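Long-range contacts in halogenase (Chondromyces crocatus, PDB 3E1T), which probably installs the chlorine of chondrochloren as an FAD-dependent halogenase: residues M298-G302 with S322-V326; A327-T332 with G499-A503; G194-N198 with R271-Y277; K76-R82 with G208-A214; L62-M68 with M116-N120. All coordinates share one frame; numbering follows the deposited sequence.

The five contacts fall into two regions of one chain. Contacts 1, 2 and 5 lie in the FAD-binding part, and contacts 3 and 4 lie in the mixed sheet beside it. Contacts 1 and 2 touch and share helix 315-333, with centres 12 Å apart. Contact 5 lies about 20 Å from contact 1, centre to centre. Contacts 3 and 4 reach the same sheet, with centres 21 Å apart; the centres of contacts 2 and 3 are 42 Å apart. Along the chain the segments of contact 5 alternate with those of contact 4, and those of contact 4 with those of contact 3. Contacts 1 and 2 follow. The two regions are thus interwoven in sequence.

Contact 1 of 5, residues M298-G302 with S322-V326; sequences MALVG and SALLV
Between Val301, Gly302 and Ser322 the flat group that counts is the peptide joining Val301 to Gly302, since no ring, amide or carboxylate side chain meets another across this contact. That peptide turns its N-H to the hydroxyl of Ser322. Gly302 N donates to Ser322 OG at 3.1 Å, with an N-H...O angle of 149°. The OG sits between the backbone N and the carbonyl carbon of its own residue (chi1 64°). Its single proton faces the carbonyls of Leu318 and Ala319, one turn back in helix 315-333, and must be shared between them or go to one.

The rest is apolar. Val301 CG1 and Val326 CG2 press together at 3.4 Å, tighter than a usual carbon contact, as the two valines cross obliquely. Val301 CB also rests 3.5 Å from Ser322 OG. Further along strand 298-300, Ala299 CB lies 4.3 Å from Val326 CG2, a looser contact. Val165 of strand 163-166 and Leu22 of helix 17-27 add to the packing around Val326.

Strand 298-300 is an outermost strand of the five-stranded parallel sheet, and helix 315-333 packs against it. Gly302 touches FAD and has a positive phi, which favours glycine. The contact therefore sets one polar link amid tight apolar packing: Ser322 OG accepts the backbone N-H of a residue that touches FAD, so the hydroxyl joins the helix to the flavin pocket.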
# COMPACT_ATOMS: atom_id res chain seq x y z
N MET A 298 12.38 15.42 -10.03
CA MET A 298 12.26 14.28 -9.12
C MET A 298 10.81 14.04 -8.73
O MET A 298 10.02 14.99 -8.67
CB MET A 298 13.13 14.47 -7.87
CG MET A 298 13.30 13.23 -6.98
SD MET A 298 14.46 13.59 -5.68
CE MET A 298 14.30 12.20 -4.53
N ALA A 299 10.47 12.78 -8.48
CA ALA A 299 9.14 12.40 -7.99
C ALA A 299 9.24 11.24 -7.00
O ALA A 299 10.24 10.51 -6.99
CB ALA A 299 8.24 12.03 -9.12
N LEU A 300 8.21 11.06 -6.17
CA LEU A 300 8.14 9.93 -5.24
C LEU A 300 6.94 9.08 -5.63
O LEU A 300 5.84 9.59 -5.90
CB LEU A 300 8.01 10.39 -3.78
CG LEU A 300 8.90 11.51 -3.23
CD1 LEU A 300 8.36 12.08 -1.90
CD2 LEU A 300 10.35 11.04 -3.07
N VAL A 301 7.15 7.77 -5.67
CA VAL A 301 6.04 6.85 -5.96
C VAL A 301 5.99 5.77 -4.89
O VAL A 301 7.01 5.44 -4.28
CB VAL A 301 6.11 6.21 -7.39
CG1 VAL A 301 6.08 7.26 -8.49
CG2 VAL A 301 7.30 5.35 -7.53
N GLY A 302 4.79 5.23 -4.67
CA GLY A 302 4.62 4.11 -3.77
C GLY A 302 4.88 4.48 -2.33
O GLY A 302 4.60 5.60 -1.92
N SER A 322 0.39 5.12 -8.84
CA SER A 322 1.29 6.28 -8.85
C SER A 322 2.42 6.12 -9.88
O SER A 322 2.82 7.11 -10.50
CB SER A 322 1.85 6.61 -7.46
OG SER A 322 2.67 5.59 -6.91
N ALA A 323 2.89 4.90 -10.08
CA ALA A 323 3.85 4.56 -11.16
C ALA A 323 3.31 4.91 -12.55
O ALA A 323 3.98 5.61 -13.30
CB ALA A 323 4.25 3.10 -11.09
N LEU A 324 2.10 4.45 -12.87
CA LEU A 324 1.40 4.86 -14.10
C LEU A 324 1.25 6.36 -14.28
O LEU A 324 1.39 6.87 -15.40
CB LEU A 324 0.01 4.22 -14.15
CG LEU A 324 -0.94 4.52 -15.32
CD1 LEU A 324 -0.45 3.89 -16.63
CD2 LEU A 324 -2.33 4.02 -14.97
N LEU A 325 0.90 7.06 -13.21
CA LEU A 325 0.71 8.50 -13.24
C LEU A 325 2.03 9.23 -13.49
O LEU A 325 2.08 10.24 -14.20
CB LEU A 325 0.11 8.99 -11.92
CG LEU A 325 -1.32 8.55 -11.58
CD1 LEU A 325 -1.66 9.01 -10.17
CD2 LEU A 325 -2.29 9.12 -12.59
N VAL A 326 3.10 8.73 -12.88
CA VAL A 326 4.41 9.34 -13.08
C VAL A 326 4.89 9.00 -14.49
O VAL A 326 5.39 9.87 -15.19
CB VAL A 326 5.42 8.93 -11.99
CG1 VAL A 326 6.85 9.28 -12.41
CG2 VAL A 326 5.10 9.63 -10.71

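Contact 2 of 5, residues A327-T332 with G499-A503; sequences ARAINT and GLAWA
The backbone of 499-503 runs irregularly across helix 315-333 and comes nearest where Ala501 CA lies 4.0 Å from Arg328 CA. Arg328 has the largest share of any residue in the contact. Its chain is extended from CG to NE, and its guanidinium grips the carbonyl of Gly499 side-on. NE reaches Gly499 O at 3.0 Å and NH2 reaches the same atom at 3.2 Å. The oxygen lies in the guanidinium plane, while both nitrogens come from one face of the carbonyl.

The same arginine lies over one face of the Trp502 ring. CD stands 3.7 Å from the centroid of the six-membered ring, a CH-pi contact. CZ makes an off-centre cation-pi contact with it, the two planes being turned 73° apart.

Two more side chains hold the tail. Asn331 ND2 donates to Leu500 O at 2.8 Å, with the oxygen in its amide plane, and a second bond from ND2 goes to Phe25 O of helix 17-27. Thr332 OG1 accepts the N-H of Trp502 at 2.8 Å, almost straight (174°). The hydroxyl donates in turn to Arg328 O, one turn back.

Backbone groups of the tail are thus bound by side chains on one helix surface. The last modelled residues form an irregular C-terminal segment packed across a helix of the FAD-binding part, about 13 Å from the flavin at Ala327.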
# COMPACT_ATOMS: atom_id res chain seq x y z
N ALA A 327 4.68 7.75 -14.90
CA ALA A 327 5.04 7.30 -16.26
C ALA A 327 4.41 8.18 -17.31
O ALA A 327 5.07 8.54 -18.28
CB ALA A 327 4.65 5.86 -16.47
N ARG A 328 3.13 8.53 -17.13
CA ARG A 328 2.42 9.43 -18.04
C ARG A 328 2.97 10.84 -18.06
O ARG A 328 3.00 11.49 -19.12
CB ARG A 328 0.93 9.49 -17.71
CG ARG A 328 0.17 8.27 -18.13
CD ARG A 328 -1.29 8.38 -17.78
NE ARG A 328 -1.95 7.12 -18.11
CZ ARG A 328 -3.13 6.75 -17.63
NH1 ARG A 328 -3.80 7.53 -16.79
NH2 ARG A 328 -3.63 5.58 -17.99
N ALA A 329 3.38 11.34 -16.89
CA ALA A 329 4.00 12.66 -16.84
C ALA A 329 5.31 12.63 -17.62
O ALA A 329 5.55 13.51 -18.46
CB ALA A 329 4.22 13.12 -15.40
N ILE A 330 6.12 11.61 -17.36
CA ILE A 330 7.42 11.44 -18.00
C ILE A 330 7.32 11.19 -19.52
O ILE A 330 8.06 11.81 -20.29
CB ILE A 330 8.25 10.33 -17.33
CG1 ILE A 330 8.63 10.75 -15.90
CG2 ILE A 330 9.52 10.02 -18.14
CD1 ILE A 330 9.27 9.66 -15.09
N ASN A 331 6.41 10.31 -19.93
CA ASN A 331 6.20 10.01 -21.36
C ASN A 331 5.64 11.20 -22.14
O ASN A 331 5.90 11.34 -23.33
CB ASN A 331 5.29 8.79 -21.55
CG ASN A 331 5.97 7.48 -21.20
OD1 ASN A 331 7.21 7.39 -21.19
ND2 ASN A 331 5.17 6.45 -20.93
N THR A 332 4.88 12.05 -21.45
CA THR A 332 4.28 13.24 -22.08
C THR A 332 5.27 14.41 -22.18
O THR A 332 5.22 15.18 -23.13
CB THR A 332 3.00 13.68 -21.34
OG1 THR A 332 2.08 12.58 -21.27
CG2 THR A 332 2.33 14.84 -22.05
N GLY A 499 -2.63 4.87 -23.49
CA GLY A 499 -2.75 4.86 -22.02
C GLY A 499 -1.42 5.07 -21.32
O GLY A 499 -1.34 4.95 -20.09
N LEU A 500 -0.38 5.40 -22.09
CA LEU A 500 0.98 5.54 -21.58
C LEU A 500 1.41 6.99 -21.39
O LEU A 500 2.47 7.26 -20.82
CB LEU A 500 1.98 4.80 -22.48
CG LEU A 500 1.99 3.27 -22.52
CD1 LEU A 500 3.15 2.76 -23.37
CD2 LEU A 500 2.05 2.65 -21.14
N ALA A 501 0.59 7.92 -21.87
CA ALA A 501 0.83 9.36 -21.74
C ALA A 501 -0.49 10.12 -21.63
O ALA A 501 -1.56 9.50 -21.66
CB ALA A 501 1.65 9.86 -22.93
N TRP A 502 -0.42 11.44 -21.52
CA TRP A 502 -1.62 12.29 -21.45
C TRP A 502 -1.99 12.89 -22.80
O TRP A 502 -1.11 13.26 -23.58
CB TRP A 502 -1.43 13.43 -20.44
CG TRP A 502 -1.25 12.98 -19.01
CD1 TRP A 502 -0.13 13.12 -18.24
CD2 TRP A 502 -2.22 12.31 -18.19
NE1 TRP A 502 -0.34 12.60 -16.99
CE2 TRP A 502 -1.61 12.09 -16.92
CE3 TRP A 502 -3.54 11.89 -18.39
CZ2 TRP A 502 -2.28 11.46 -15.87
CZ3 TRP A 502 -4.21 11.26 -17.33
CH2 TRP A 502 -3.58 11.05 -16.09
N ALA A 503 -3.29 13.01 -23.06
CA ALA A 503 -3.79 13.52 -24.35
C ALA A 503 -3.88 15.04 -24.40
O ALA A 503 -3.36 15.67 -25.34
CB ALA A 503 -5.14 12.90 -24.69

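Contact 3 of 5, residues G194-N198 with R271-Y277; sequences GYFEN and RVTTGDY
Tyr195 and Phe196 on strand 189-197 meet the end of short strand 270-271 and the loop that follows it, within the mixed sheet beside the flavin. The strands are antiparallel, and Phe196 with Arg271 is a non-hydrogen-bonded pair.

Tyr195 comes first. Its O accepts the N-H of Val272 at 3.0 Å. Its N donates to a water, which also accepts from Arg271 NE and donates to Tyr277 O. This water ties the strand to both ends of the loop segment. Arg271 turns sharply at chi3 (94°), which brings NE to it, and the water lies in the guanidinium plane. The ring of Tyr195 meets Tyr277 in a T-shaped stack. The edge of Tyr277 points at the face of Tyr195, with planes at 77° and centroids 4.6 Å apart. Tyr277 CD1 stands over the centre of that face. The hydroxyl of Tyr195 is hydrogen-bonded to Glu48 and His44, so this tyrosine is held at both ends. Its side chain lies about 9 Å from FAD.

Phe196 follows. Arg271 CG lies over one face of its ring in a CH-pi contact, 3.5 Å from the centroid and shifted toward the rim. The guanidinium plane is turned 78° from the ring, and it is the CG methylene that packs on it. Beyond the water, Arg271 NH1 makes a long, weak ion pair with Glu249.

Glu197 closes the run. Its extended chain crosses Val272 at about a right angle, and its CG rests 3.7 Å from Val272 CG2.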
# COMPACT_ATOMS: atom_id res chain seq x y z
N GLY A 194 4.21 -13.48 10.79
CA GLY A 194 4.99 -14.65 10.40
C GLY A 194 4.28 -15.50 9.36
O GLY A 194 3.28 -15.07 8.76
N TYR A 195 4.79 -16.71 9.15
CA TYR A 195 4.22 -17.61 8.16
C TYR A 195 3.98 -18.99 8.73
O TYR A 195 4.78 -19.51 9.50
CB TYR A 195 5.11 -17.69 6.92
CG TYR A 195 5.22 -16.37 6.21
CD1 TYR A 195 4.36 -16.06 5.17
CD2 TYR A 195 6.15 -15.41 6.61
CE1 TYR A 195 4.45 -14.83 4.51
CE2 TYR A 195 6.24 -14.17 5.97
CZ TYR A 195 5.38 -13.90 4.93
OH TYR A 195 5.46 -12.70 4.28
N PHE A 196 2.84 -19.57 8.35
CA PHE A 196 2.41 -20.83 8.92
C PHE A 196 2.14 -21.85 7.81
O PHE A 196 1.68 -21.50 6.73
CB PHE A 196 1.17 -20.61 9.80
CG PHE A 196 1.44 -19.79 11.04
CD1 PHE A 196 1.61 -20.41 12.27
CD2 PHE A 196 1.53 -18.39 10.98
CE1 PHE A 196 1.87 -19.66 13.43
CE2 PHE A 196 1.80 -17.63 12.12
CZ PHE A 196 1.96 -18.27 13.35
N GLU A 197 2.47 -23.11 8.09
CA GLU A 197 2.22 -24.20 7.15
C GLU A 197 1.07 -25.07 7.64
O GLU A 197 0.99 -25.38 8.83
CB GLU A 197 3.47 -25.07 6.98
CG GLU A 197 4.49 -24.50 6.02
CD GLU A 197 5.85 -25.18 6.13
OE1 GLU A 197 6.25 -25.55 7.25
OE2 GLU A 197 6.52 -25.35 5.08
N ASN A 198 0.19 -25.44 6.71
CA ASN A 198 -0.89 -26.43 6.93
C ASN A 198 -2.09 -25.90 7.73
O ASN A 198 -2.80 -26.67 8.39
CB ASN A 198 -0.35 -27.74 7.54
CG ASN A 198 0.72 -28.37 6.67
OD1 ASN A 198 1.82 -28.68 7.15
ND2 ASN A 198 0.42 -28.56 5.39
N ARG A 271 4.43 -23.35 12.44
CA ARG A 271 5.06 -22.15 11.93
C ARG A 271 6.33 -22.52 11.18
O ARG A 271 7.06 -23.43 11.59
CB ARG A 271 5.38 -21.19 13.06
CG ARG A 271 5.15 -19.76 12.66
CD ARG A 271 5.83 -18.80 13.57
NE ARG A 271 7.13 -18.44 13.02
CZ ARG A 271 8.29 -18.63 13.64
NH1 ARG A 271 8.32 -19.16 14.86
NH2 ARG A 271 9.40 -18.27 13.04
N VAL A 272 6.57 -21.83 10.07
CA VAL A 272 7.83 -21.98 9.35
C VAL A 272 8.97 -21.45 10.23
O VAL A 272 8.86 -20.37 10.81
CB VAL A 272 7.80 -21.25 7.99
CG1 VAL A 272 9.06 -21.55 7.20
CG2 VAL A 272 6.58 -21.67 7.20
N THR A 273 10.04 -22.24 10.34
CA THR A 273 11.18 -21.91 11.20
C THR A 273 12.46 -21.65 10.41
O THR A 273 13.43 -21.12 10.96
CB THR A 273 11.46 -23.03 12.22
OG1 THR A 273 11.47 -24.30 11.55
CG2 THR A 273 10.42 -23.04 13.32
N THR A 274 12.46 -22.00 9.12
CA THR A 274 13.64 -21.81 8.27
C THR A 274 13.31 -21.04 6.98
O THR A 274 12.15 -20.93 6.60
CB THR A 274 14.34 -23.15 7.90
OG1 THR A 274 13.49 -23.92 7.04
CG2 THR A 274 14.68 -23.96 9.16
N GLY A 275 14.35 -20.51 6.33
CA GLY A 275 14.19 -19.72 5.11
C GLY A 275 13.66 -18.32 5.39
O GLY A 275 13.66 -17.87 6.54
N ASP A 276 13.20 -17.65 4.34
CA ASP A 276 12.69 -16.28 4.41
C ASP A 276 11.38 -16.16 5.18
O ASP A 276 11.07 -15.10 5.72
CB ASP A 276 12.49 -15.69 3.01
CG ASP A 276 13.74 -14.99 2.47
OD1 ASP A 276 14.41 -14.24 3.23
OD2 ASP A 276 14.04 -15.19 1.27
N TYR A 277 10.60 -17.25 5.21
CA TYR A 277 9.29 -17.25 5.86
C TYR A 277 9.36 -17.80 7.30
O TYR A 277 8.33 -17.96 7.96
CB TYR A 277 8.29 -18.05 5.03
CG TYR A 277 8.09 -17.55 3.62
CD1 TYR A 277 7.28 -16.45 3.35
CD2 TYR A 277 8.71 -18.19 2.55
CE1 TYR A 277 7.08 -16.00 2.06
CE2 TYR A 277 8.53 -17.74 1.24
CZ TYR A 277 7.72 -16.65 1.01
OH TYR A 277 7.54 -16.21 -0.27
O HOH W 1 7.21 -17.27 10.29

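Contact 4 of 5, residues K76-R82 with G208-A214; sequences KRGGTFR and GNILSAA
A parallel pair of strands in the mixed sheet beside the flavin joins Gly79-Arg82 to Ile210-Ala213, in register residue by residue. Thr80 N donates to Ile210 O at 2.9 Å and Thr80 O accepts from Ser212 N. Arg82 then repeats the pattern with Ser212 O and Ala214 N. The strand axes differ by 19°.

Before the pairing starts, Asn209 lies against the peptide of Gly78, its CG 3.2 Å from Gly78 O. Its OD1 takes a weak bond from Arg77 N at 3.4 Å. With an alanine at Asn209, Arg77 N would probably lose this weak acceptor and the Gly78 peptide its amide cover. Extended Lys76 runs alongside Ile210, CE 3.8 Å from Ile210 CG2, and its NZ is bonded to Ser49 and Leu50.

The pair is one link in the mixed sheet, where strand 75-82 also runs antiparallel to 90-93. On the face with Phe81, Ile210 and Ser212, Gly79 CA lies 4.0 Å from Ile210 CG2. Ile210 comes within about 5 Å of FAD. Phe81 CE2 meets Ser212 CB at 3.6 Å, and a water over one face of its ring donates to Thr80 O and is bonded to Ser212 OG.

On the other face, Leu211 CD1 lies 4.1 Å from Thr80 CB. Arg82 bends at chi2 and chi3, keeps its CB by Ala213 CB, and sends NH2 to Glu86 O.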
# COMPACT_ATOMS: atom_id res chain seq x y z
N LYS A 76 -8.11 -14.56 -5.55
CA LYS A 76 -8.82 -13.81 -4.53
C LYS A 76 -10.08 -13.16 -5.10
O LYS A 76 -10.00 -12.25 -5.93
CB LYS A 76 -7.88 -12.76 -3.92
CG LYS A 76 -8.50 -11.81 -2.92
CD LYS A 76 -7.58 -10.60 -2.74
CE LYS A 76 -8.11 -9.69 -1.66
NZ LYS A 76 -7.19 -8.54 -1.43
N ARG A 77 -11.24 -13.63 -4.65
CA ARG A 77 -12.53 -13.14 -5.15
C ARG A 77 -13.09 -12.00 -4.32
O ARG A 77 -14.04 -11.32 -4.72
CB ARG A 77 -13.54 -14.29 -5.20
CG ARG A 77 -13.16 -15.44 -6.12
CD ARG A 77 -13.60 -15.20 -7.56
NE ARG A 77 -13.28 -16.36 -8.39
CZ ARG A 77 -13.37 -16.37 -9.72
NH1 ARG A 77 -13.77 -15.29 -10.39
NH2 ARG A 77 -13.05 -17.48 -10.39
N GLY A 78 -12.51 -11.81 -3.14
CA GLY A 78 -12.97 -10.80 -2.20
C GLY A 78 -12.38 -11.13 -0.85
O GLY A 78 -11.28 -11.71 -0.77
N GLY A 79 -13.09 -10.79 0.21
CA GLY A 79 -12.60 -11.06 1.55
C GLY A 79 -13.67 -11.32 2.59
O GLY A 79 -14.84 -10.99 2.40
N THR A 80 -13.23 -11.91 3.69
CA THR A 80 -14.08 -12.17 4.83
C THR A 80 -13.60 -11.34 6.02
O THR A 80 -12.39 -11.22 6.25
CB THR A 80 -14.08 -13.65 5.16
OG1 THR A 80 -14.37 -14.39 3.97
CG2 THR A 80 -15.11 -13.98 6.23
N PHE A 81 -14.54 -10.74 6.74
CA PHE A 81 -14.25 -9.92 7.91
C PHE A 81 -14.99 -10.38 9.13
O PHE A 81 -16.20 -10.62 9.08
CB PHE A 81 -14.62 -8.46 7.65
CG PHE A 81 -13.61 -7.71 6.84
CD1 PHE A 81 -13.75 -7.61 5.47
CD2 PHE A 81 -12.53 -7.09 7.45
CE1 PHE A 81 -12.81 -6.90 4.71
CE2 PHE A 81 -11.59 -6.39 6.71
CZ PHE A 81 -11.73 -6.29 5.34
N ARG A 82 -14.26 -10.51 10.23
CA ARG A 82 -14.86 -10.51 11.56
C ARG A 82 -14.58 -9.13 12.16
O ARG A 82 -13.49 -8.85 12.68
CB ARG A 82 -14.33 -11.69 12.40
CG ARG A 82 -14.12 -11.44 13.87
CD ARG A 82 -15.38 -11.47 14.69
NE ARG A 82 -16.18 -10.25 14.60
CZ ARG A 82 -15.97 -9.14 15.30
NH1 ARG A 82 -14.95 -9.05 16.14
NH2 ARG A 82 -16.78 -8.11 15.14
N GLY A 208 -9.46 -18.88 -1.17
CA GLY A 208 -8.37 -17.98 -1.55
C GLY A 208 -8.60 -16.53 -1.16
O GLY A 208 -7.75 -15.66 -1.44
N ASN A 209 -9.74 -16.27 -0.52
CA ASN A 209 -10.05 -14.96 0.03
C ASN A 209 -9.12 -14.61 1.18
O ASN A 209 -8.62 -15.49 1.88
CB ASN A 209 -11.49 -14.90 0.55
CG ASN A 209 -12.50 -14.67 -0.54
OD1 ASN A 209 -12.26 -14.99 -1.70
ND2 ASN A 209 -13.64 -14.12 -0.16
N ILE A 210 -8.89 -13.31 1.36
CA ILE A 210 -8.24 -12.83 2.57
C ILE A 210 -9.25 -12.85 3.71
O ILE A 210 -10.45 -12.58 3.50
CB ILE A 210 -7.62 -11.40 2.38
CG1 ILE A 210 -6.84 -10.97 3.63
CG2 ILE A 210 -8.70 -10.38 2.02
CD1 ILE A 210 -6.01 -9.68 3.47
N LEU A 211 -8.76 -13.20 4.89
CA LEU A 211 -9.53 -13.08 6.12
C LEU A 211 -8.87 -12.04 7.03
O LEU A 211 -7.66 -12.09 7.27
CB LEU A 211 -9.60 -14.43 6.83
CG LEU A 211 -10.11 -14.46 8.28
CD1 LEU A 211 -11.61 -14.25 8.36
CD2 LEU A 211 -9.71 -15.78 8.96
N SER A 212 -9.66 -11.08 7.51
CA SER A 212 -9.20 -10.12 8.52
C SER A 212 -10.14 -10.18 9.71
O SER A 212 -11.37 -10.16 9.54
CB SER A 212 -9.17 -8.70 7.96
OG SER A 212 -8.52 -8.65 6.70
N ALA A 213 -9.56 -10.24 10.90
CA ALA A 213 -10.33 -10.47 12.11
C ALA A 213 -9.91 -9.59 13.29
O ALA A 213 -8.78 -9.66 13.77
CB ALA A 213 -10.26 -11.97 12.49
N ALA A 214 -10.84 -8.77 13.75
CA ALA A 214 -10.65 -7.93 14.92
C ALA A 214 -10.71 -8.73 16.23
O ALA A 214 -11.50 -9.67 16.35
CB ALA A 214 -11.69 -6.83 14.94
O HOH W 2 -10.83 -9.48 4.59

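Contact 5 of 5, residues L62-M68 with M116-N120; sequences LGLTDEM and MLLRN
Apolar contact comes first, where Met116 and Leu117 of helix 110-123 meet Leu64, Glu67 and Met68. Met116 is extended, with CG opposite the backbone N (chi1 171°), and this carries its CE methyl across to the start of helix 65-69. There CE touches Met68 SD at 3.5 Å and Glu67 CB at 3.8 Å. Met116 and Met68 cross at about a right angle. Leu64 CD1 presses on Leu117 CD2 at 3.5 Å, tighter than usual. Its other methyl, CD2, lies 3.6 Å from Asn120 CG.

One direct hydrogen bond joins the segments. Asn120 ND2 donates to Leu62 O at 3.3 Å, from above the carbonyl plane, at an N-H...O angle of 157°. Leu62 stands just before Gly63, the first residue past helix 52-61, in a Schellman motif. Replacing Asn120 by a leucine would probably leave Leu62 O without this donor and disturb the packing against Leu64.

A water makes the third link. It donates to Glu67 OE2 at 2.7 Å and to Met116 O at 3.0 Å. Glu67 OE1 forms a salt bridge with Arg123 on the same helix as Met116, which would favour the charged carboxylate.

Methyls and thioethers thus supply the close packing. An amide ties helix 110-123 to the turn after helix 52-61, and the water, with Arg123 outside the two segments, ties it to Glu67 of helix 65-69.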
# COMPACT_ATOMS: atom_id res chain seq x y z
N LEU A 62 0.91 -3.90 -18.70
CA LEU A 62 2.30 -4.35 -18.71
C LEU A 62 2.50 -5.62 -19.55
O LEU A 62 3.63 -6.01 -19.83
CB LEU A 62 2.80 -4.59 -17.28
CG LEU A 62 2.92 -3.39 -16.32
CD1 LEU A 62 3.00 -3.89 -14.89
CD2 LEU A 62 4.12 -2.51 -16.66
N GLY A 63 1.39 -6.27 -19.92
CA GLY A 63 1.43 -7.52 -20.69
C GLY A 63 1.85 -8.72 -19.87
O GLY A 63 2.66 -9.53 -20.33
N LEU A 64 1.31 -8.84 -18.66
CA LEU A 64 1.66 -9.95 -17.78
C LEU A 64 0.50 -10.90 -17.47
O LEU A 64 0.67 -11.84 -16.70
CB LEU A 64 2.29 -9.44 -16.48
CG LEU A 64 3.74 -8.96 -16.52
CD1 LEU A 64 4.16 -8.47 -15.15
CD2 LEU A 64 4.68 -10.06 -17.01
N THR A 65 -0.67 -10.64 -18.07
CA THR A 65 -1.86 -11.45 -17.82
C THR A 65 -1.55 -12.95 -17.83
O THR A 65 -1.79 -13.65 -16.84
CB THR A 65 -2.97 -11.15 -18.86
OG1 THR A 65 -3.20 -9.74 -18.93
CG2 THR A 65 -4.26 -11.85 -18.48
N ASP A 66 -1.00 -13.44 -18.94
CA ASP A 66 -0.77 -14.87 -19.12
C ASP A 66 0.21 -15.41 -18.09
O ASP A 66 -0.03 -16.47 -17.50
CB ASP A 66 -0.30 -15.19 -20.55
CG ASP A 66 -1.18 -14.56 -21.63
OD1 ASP A 66 -0.80 -14.63 -22.82
OD2 ASP A 66 -2.25 -13.99 -21.30
N GLU A 67 1.30 -14.68 -17.86
CA GLU A 67 2.32 -15.10 -16.89
C GLU A 67 1.81 -15.12 -15.45
O GLU A 67 2.25 -15.95 -14.64
CB GLU A 67 3.57 -14.22 -17.02
CG GLU A 67 4.85 -14.92 -16.60
CD GLU A 67 6.09 -14.03 -16.67
OE1 GLU A 67 6.08 -13.03 -17.43
OE2 GLU A 67 7.08 -14.34 -15.97
N MET A 68 0.87 -14.23 -15.13
CA MET A 68 0.20 -14.22 -13.82
C MET A 68 -0.61 -15.51 -13.61
O MET A 68 -0.54 -16.12 -12.53
CB MET A 68 -0.73 -13.01 -13.70
CG MET A 68 -0.04 -11.66 -13.78
SD MET A 68 0.57 -11.08 -12.19
CE MET A 68 -0.94 -10.37 -11.53
N MET A 116 9.14 -11.54 -10.90
CA MET A 116 8.36 -11.62 -12.12
C MET A 116 8.21 -10.24 -12.79
O MET A 116 8.44 -10.10 -13.99
CB MET A 116 7.00 -12.26 -11.83
CG MET A 116 6.00 -12.22 -12.96
SD MET A 116 4.51 -13.19 -12.65
CE MET A 116 3.42 -12.30 -13.75
N LEU A 117 7.86 -9.24 -12.00
CA LEU A 117 7.71 -7.86 -12.49
C LEU A 117 9.01 -7.23 -12.98
O LEU A 117 9.00 -6.48 -13.95
CB LEU A 117 7.10 -6.96 -11.40
CG LEU A 117 5.63 -7.11 -10.99
CD1 LEU A 117 5.32 -6.20 -9.79
CD2 LEU A 117 4.66 -6.82 -12.12
N LEU A 118 10.12 -7.51 -12.29
CA LEU A 118 11.40 -6.88 -12.63
C LEU A 118 11.98 -7.49 -13.91
O LEU A 118 12.55 -6.79 -14.74
CB LEU A 118 12.42 -6.95 -11.48
CG LEU A 118 13.63 -6.00 -11.55
CD1 LEU A 118 13.23 -4.51 -11.61
CD2 LEU A 118 14.55 -6.21 -10.38
N ARG A 119 11.82 -8.81 -14.05
CA ARG A 119 12.17 -9.52 -15.28
C ARG A 119 11.43 -8.94 -16.49
O ARG A 119 12.01 -8.80 -17.57
CB ARG A 119 11.89 -11.02 -15.12
CG ARG A 119 13.08 -11.86 -14.65
CD ARG A 119 13.67 -11.43 -13.31
NE ARG A 119 14.59 -10.29 -13.46
CZ ARG A 119 15.34 -9.80 -12.48
NH1 ARG A 119 15.32 -10.34 -11.27
NH2 ARG A 119 16.14 -8.76 -12.71
N ASN A 120 10.15 -8.59 -16.29
CA ASN A 120 9.33 -8.00 -17.35
C ASN A 120 9.83 -6.62 -17.75
O ASN A 120 9.69 -6.22 -18.91
CB ASN A 120 7.86 -7.91 -16.92
CG ASN A 120 6.93 -7.40 -18.03
OD1 ASN A 120 6.91 -7.96 -19.13
ND2 ASN A 120 6.15 -6.37 -17.74
O HOH W 3 8.47 -12.09 -16.17